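Local coordinates for Mab-21 domain-containing protein (Tribolium castaneum, PDB 7LT2) that senses double-stranded RNA and, in response, makes the cyclic dinucleotide 2',3'-cGAMP from ATP and GTP as a signal in innate antiviral immunity, at residues M177-S182 with V192-C197; R51-G56 with F71-L76. All coordinates share one frame; numbering follows the deposited sequence.

Overall arrangement
Coming from the N terminus, the chain first runs through strand 50-56, passes the short helix 58-61 and returns as strand 70-77; contact 2 closes this loop as an antiparallel pair. Contact 1 opens only afterwards, well downstream, where strand 177-183 turns back into strand 188-200 as a beta hairpin. The two loops therefore follow in series and neither encloses the other. They meet in space because strand 70-77 lies parallel to strand 188-200, with D193 O 2.8 Å from L73 N, a probable hydrogen bond. The four strands form neighbouring parts of the nucleotidyltransferase sheet, and the join brings D72 and D193, both probable metal ligands, side by side.

Contact 1: M177-S182 with V192-C197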
loop_
_atom_site.group_PDB
_atom_site.type_symbol
_atom_site.label_atom_id
_atom_site.label_comp_id
_atom_site.label_asym_id
_atom_site.label_seq_id
_atom_site.Cartn_x
_atom_site.Cartn_y
_atom_site.Cartn_z
ATOM N N MET A 177 9.883 -0.577 -11.213
ATOM C CA MET A 177 11.050 -1.376 -10.868
ATOM C C MET A 177 10.923 -1.896 -9.445
ATOM O O MET A 177 10.398 -1.211 -8.566
ATOM C CB MET A 177 12.325 -0.539 -10.987
ATOM C CG MET A 177 12.623 -0.051 -12.385
ATOM S SD MET A 177 13.129 -1.429 -13.415
ATOM C CE MET A 177 14.426 -2.149 -12.406
ATOM N N THR A 178 11.413 -3.112 -9.219
ATOM C CA THR A 178 11.503 -3.692 -7.884
ATOM C C THR A 178 12.959 -3.741 -7.446
ATOM O O THR A 178 13.826 -4.182 -8.207
ATOM C CB THR A 178 10.909 -5.106 -7.849
ATOM O OG1 THR A 178 9.516 -5.059 -8.190
ATOM C CG2 THR A 178 11.082 -5.741 -6.458
ATOM N N LEU A 179 13.226 -3.288 -6.226
ATOM C CA LEU A 179 14.510 -3.515 -5.574
ATOM C C LEU A 179 14.347 -4.616 -4.534
ATOM O O LEU A 179 13.569 -4.467 -3.587
ATOM C CB LEU A 179 15.032 -2.245 -4.903
ATOM C CG LEU A 179 15.250 -1.006 -5.774
ATOM C CD1 LEU A 179 15.934 0.111 -4.963
ATOM C CD2 LEU A 179 16.044 -1.323 -7.028
ATOM N N GLY A 180 15.080 -5.712 -4.707
ATOM C CA GLY A 180 15.157 -6.730 -3.675
ATOM C C GLY A 180 16.301 -6.434 -2.724
ATOM O O GLY A 180 17.463 -6.430 -3.137
ATOM N N ILE A 181 16.004 -6.175 -1.454
ATOM C CA ILE A 181 17.006 -5.721 -0.493
ATOM C C ILE A 181 17.327 -6.861 0.463
ATOM O O ILE A 181 16.422 -7.441 1.076
ATOM C CB ILE A 181 16.524 -4.471 0.264
ATOM C CG1 ILE A 181 16.251 -3.339 -0.735
ATOM C CG2 ILE A 181 17.563 -4.041 1.302
ATOM C CD1 ILE A 181 15.599 -2.110 -0.133
ATOM N N SER A 182 18.614 -7.182 0.588
ATOM C CA SER A 182 19.087 -8.258 1.451
ATOM C C SER A 182 20.252 -7.771 2.303
ATOM O O SER A 182 20.949 -6.816 1.954
ATOM C CB SER A 182 19.543 -9.480 0.638
ATOM O OG SER A 182 18.504 -9.998 -0.174
ATOM N N VAL A 192 10.987 -3.845 -2.678
ATOM C CA VAL A 192 10.419 -2.499 -2.697
ATOM C C VAL A 192 10.168 -2.086 -4.141
ATOM O O VAL A 192 11.088 -2.112 -4.964
ATOM C CB VAL A 192 11.344 -1.474 -2.008
ATOM C CG1 VAL A 192 10.677 -0.109 -1.945
ATOM C CG2 VAL A 192 11.720 -1.945 -0.604
ATOM N N ASP A 193 8.933 -1.689 -4.443
ATOM C CA ASP A 193 8.588 -1.162 -5.760
ATOM C C ASP A 193 8.716 0.358 -5.759
ATOM O O ASP A 193 8.230 1.032 -4.846
ATOM C CB ASP A 193 7.172 -1.579 -6.162
ATOM C CG ASP A 193 7.096 -3.025 -6.622
ATOM O OD1 ASP A 193 8.099 -3.758 -6.482
ATOM O OD2 ASP A 193 6.026 -3.427 -7.126
ATOM N N LEU A 194 9.361 0.899 -6.792
ATOM C CA LEU A 194 9.659 2.330 -6.861
ATOM C C LEU A 194 8.612 2.981 -7.759
ATOM O O LEU A 194 8.705 2.914 -8.984
ATOM C CB LEU A 194 11.075 2.555 -7.374
ATOM C CG LEU A 194 12.171 1.735 -6.687
ATOM C CD1 LEU A 194 13.518 1.987 -7.354
ATOM C CD2 LEU A 194 12.238 2.048 -5.201
ATOM N N VAL A 195 7.613 3.607 -7.141
ATOM C CA VAL A 195 6.407 4.068 -7.826
ATOM C C VAL A 195 6.440 5.591 -7.928
ATOM O O VAL A 195 6.399 6.291 -6.909
ATOM C CB VAL A 195 5.140 3.603 -7.092
ATOM C CG1 VAL A 195 3.896 4.002 -7.866
ATOM C CG2 VAL A 195 5.186 2.091 -6.845
ATOM N N ALA A 196 6.467 6.103 -9.161
ATOM C CA ALA A 196 6.473 7.543 -9.397
ATOM C C ALA A 196 5.060 8.101 -9.258
ATOM O O ALA A 196 4.166 7.725 -10.023
ATOM C CB ALA A 196 7.029 7.843 -10.788
ATOM N N CYS A 197 4.867 9.009 -8.301
ATOM C CA CYS A 197 3.566 9.598 -8.012
ATOM C C CYS A 197 3.659 11.119 -8.059
ATOM O O CYS A 197 4.747 11.696 -8.014
ATOM C CB CYS A 197 3.055 9.177 -6.634
ATOM S SG CYS A 197 3.048 7.385 -6.340
HETATM O O HOH W 1 10.309 2.275 -11.225
#
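T178 and D193 face each other across a beta hairpin of the nucleotidyltransferase sheet, where strand 177-183 turns back along strand 188-200. The N-terminal halves of the two segments, M177-L179 and V192-L194, pair antiparallel, while I181 continues the hairpin by backbone bonds to I189 and M190.

Backbone bonds come first. L179 and V192 form a hydrogen-bonded pair: L179 N gives to V192 O at 2.7 Å, and V192 N returns a bond to L179 O. L194 N reaches M177 O at 2.9 Å. Past this bond a water bridges the strands, accepting from M177 N and donating to L194 O.

The apolar contacts lie on the face of L179, V192 and L194. L179 CG sits 3.8 Å from L194 CD1, the two side chains crossing at about a right angle. I181 CD1 touches V192 CG2 at 3.9 Å, and L32 of helix 18-42 packs on both residues; V142 of helix 131-147 packs on L194.

The polar contact is on the other face. D193 probably binds the catalytic metal and GTP, as in related enzymes, beside D72 and E70. T178 would then be a second-shell residue: its OG1, anti to the carbonyl carbon (chi1 -62°), donates to D193 OD1 at 2.6 Å from above the carboxylate plane, 40° out of it.

Contact 2: R51-G56 with F71-L76; sequences RRVFYG and FDLDIL
R52 and L76 meet where the methyl L76 CD1 sits over the centre of one face of the R52 guanidinium, 3.6 Å above its plane. F54 and D74 lie side by side on the same sheet face, ring and carboxylate nearly coplanar, with D74 OD2 in plane at the ring edge, 3.6 Å from F54 CD2. On the other face L73 CD1 touches both Y55 CE1 at 3.5 Å and V53 CB at 3.7 Å. With L73 CG anti to the backbone N (chi1 -172°), the branch lies on the side of V53.

Behind these side chains the strands pair antiparallel. F54 and D74 exchange two backbone bonds, as do G56 and D72. At the far end R51 N gives to L76 O and L76 N to R52 O, so both arginines oppose L76 in a classic beta bulge.

Farther out, E221 forms salt bridges with both R51 and R52, E246 takes a second from R52, and Y60 stacks on Y55.

With E246 a probable ATP ligand and D72 a probable ligand of ATP and the catalytic metal, the pairing links two parts of the active site; the two glutamates would offset the arginine charge beside L76.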
loop_
_atom_site.group_PDB
_atom_site.type_symbol
_atom_site.label_atom_id
_atom_site.label_comp_id
_atom_site.label_asym_id
_atom_site.label_seq_id
_atom_site.Cartn_x
_atom_site.Cartn_y
_atom_site.Cartn_z
ATOM N N ARG A 51 9.627 15.727 -3.639
ATOM C CA ARG A 51 9.203 16.308 -2.373
ATOM C C ARG A 51 9.465 15.388 -1.190
ATOM O O ARG A 51 10.104 15.802 -0.216
ATOM C CB ARG A 51 7.714 16.671 -2.430
ATOM C CG ARG A 51 7.180 17.306 -1.155
ATOM C CD ARG A 51 5.780 17.865 -1.368
ATOM N NE ARG A 51 5.225 18.436 -0.146
ATOM C CZ ARG A 51 5.408 19.690 0.244
ATOM N NH1 ARG A 51 6.141 20.534 -0.463
ATOM N NH2 ARG A 51 4.837 20.109 1.371
ATOM N N ARG A 52 8.990 14.150 -1.251
ATOM C CA ARG A 52 9.101 13.216 -0.133
ATOM C C ARG A 52 8.662 11.844 -0.625
ATOM O O ARG A 52 8.201 11.689 -1.759
ATOM C CB ARG A 52 8.251 13.669 1.054
ATOM C CG ARG A 52 6.752 13.660 0.779
ATOM C CD ARG A 52 5.973 14.272 1.928
ATOM N NE ARG A 52 4.581 14.538 1.587
ATOM C CZ ARG A 52 3.573 13.726 1.869
ATOM N NH1 ARG A 52 3.769 12.560 2.461
ATOM N NH2 ARG A 52 2.336 14.093 1.551
ATOM N N VAL A 53 8.798 10.846 0.245
ATOM C CA VAL A 53 8.329 9.497 -0.040
ATOM C C VAL A 53 7.230 9.137 0.953
ATOM O O VAL A 53 7.170 9.660 2.072
ATOM C CB VAL A 53 9.462 8.445 0.004
ATOM C CG1 VAL A 53 10.557 8.781 -1.004
ATOM C CG2 VAL A 53 10.047 8.304 1.421
ATOM N N PHE A 54 6.348 8.239 0.519
ATOM C CA PHE A 54 5.349 7.622 1.377
ATOM C C PHE A 54 5.550 6.119 1.297
ATOM O O PHE A 54 5.703 5.571 0.201
ATOM C CB PHE A 54 3.926 8.002 0.947
ATOM C CG PHE A 54 2.850 7.310 1.733
ATOM C CD1 PHE A 54 2.460 7.791 2.979
ATOM C CD2 PHE A 54 2.234 6.171 1.235
ATOM C CE1 PHE A 54 1.469 7.153 3.707
ATOM C CE2 PHE A 54 1.243 5.528 1.963
ATOM C CZ PHE A 54 0.863 6.025 3.199
ATOM N N TYR A 55 5.567 5.454 2.451
ATOM C CA TYR A 55 5.770 4.010 2.496
ATOM C C TYR A 55 4.395 3.347 2.493
ATOM O O TYR A 55 3.650 3.449 3.469
ATOM C CB TYR A 55 6.588 3.616 3.724
ATOM C CG TYR A 55 7.886 4.387 3.877
ATOM C CD1 TYR A 55 8.943 4.195 2.997
ATOM C CD2 TYR A 55 8.056 5.294 4.912
ATOM C CE1 TYR A 55 10.140 4.902 3.141
ATOM C CE2 TYR A 55 9.239 5.999 5.068
ATOM C CZ TYR A 55 10.279 5.806 4.178
ATOM O OH TYR A 55 11.454 6.514 4.336
ATOM N N GLY A 56 4.048 2.699 1.384
ATOM C CA GLY A 56 2.707 2.192 1.168
ATOM C C GLY A 56 2.643 0.685 1.330
ATOM O O GLY A 56 3.608 -0.023 1.041
ATOM N N PHE A 71 6.839 -3.848 -0.058
ATOM C CA PHE A 71 6.032 -2.642 0.073
ATOM C C PHE A 71 6.351 -1.711 -1.089
ATOM O O PHE A 71 7.261 -1.960 -1.885
ATOM C CB PHE A 71 6.232 -1.940 1.432
ATOM C CG PHE A 71 7.596 -1.329 1.637
ATOM C CD1 PHE A 71 8.630 -2.080 2.170
ATOM C CD2 PHE A 71 7.824 0.007 1.347
ATOM C CE1 PHE A 71 9.878 -1.518 2.387
ATOM C CE2 PHE A 71 9.072 0.576 1.557
ATOM C CZ PHE A 71 10.100 -0.190 2.076
ATOM N N ASP A 72 5.563 -0.646 -1.190
ATOM C CA ASP A 72 5.708 0.356 -2.240
ATOM C C ASP A 72 6.408 1.595 -1.701
ATOM O O ASP A 72 5.972 2.174 -0.701
ATOM C CB ASP A 72 4.347 0.766 -2.802
ATOM C CG ASP A 72 3.773 -0.245 -3.765
ATOM O OD1 ASP A 72 4.431 -1.275 -4.038
ATOM O OD2 ASP A 72 2.649 0.004 -4.248
ATOM N N LEU A 73 7.467 2.022 -2.382
ATOM C CA LEU A 73 8.023 3.352 -2.148
ATOM C C LEU A 73 7.316 4.309 -3.098
ATOM O O LEU A 73 7.646 4.380 -4.283
ATOM C CB LEU A 73 9.532 3.378 -2.359
ATOM C CG LEU A 73 10.167 4.706 -1.920
ATOM C CD1 LEU A 73 10.076 4.852 -0.408
ATOM C CD2 LEU A 73 11.605 4.784 -2.395
ATOM N N ASP A 74 6.323 5.030 -2.581
ATOM C CA ASP A 74 5.626 6.043 -3.366
ATOM C C ASP A 74 6.479 7.304 -3.359
ATOM O O ASP A 74 6.557 8.017 -2.353
ATOM C CB ASP A 74 4.231 6.295 -2.805
ATOM C CG ASP A 74 3.300 5.123 -3.024
ATOM O OD1 ASP A 74 3.448 4.417 -4.049
ATOM O OD2 ASP A 74 2.429 4.893 -2.164
ATOM N N ILE A 75 7.140 7.565 -4.484
ATOM C CA ILE A 75 8.040 8.702 -4.635
ATOM C C ILE A 75 7.194 9.887 -5.085
ATOM O O ILE A 75 6.684 9.900 -6.209
ATOM C CB ILE A 75 9.156 8.387 -5.640
ATOM C CG1 ILE A 75 9.955 7.165 -5.179
ATOM C CG2 ILE A 75 10.080 9.596 -5.835
ATOM C CD1 ILE A 75 10.871 6.581 -6.242
ATOM N N LEU A 76 7.026 10.879 -4.207
ATOM C CA LEU A 76 6.064 11.955 -4.443
ATOM C C LEU A 76 6.757 13.133 -5.127
ATOM O O LEU A 76 7.610 13.801 -4.530
ATOM C CB LEU A 76 5.404 12.388 -3.135
ATOM C CG LEU A 76 4.743 11.268 -2.314
ATOM C CD1 LEU A 76 3.862 11.856 -1.229
ATOM C CD2 LEU A 76 3.936 10.321 -3.187
#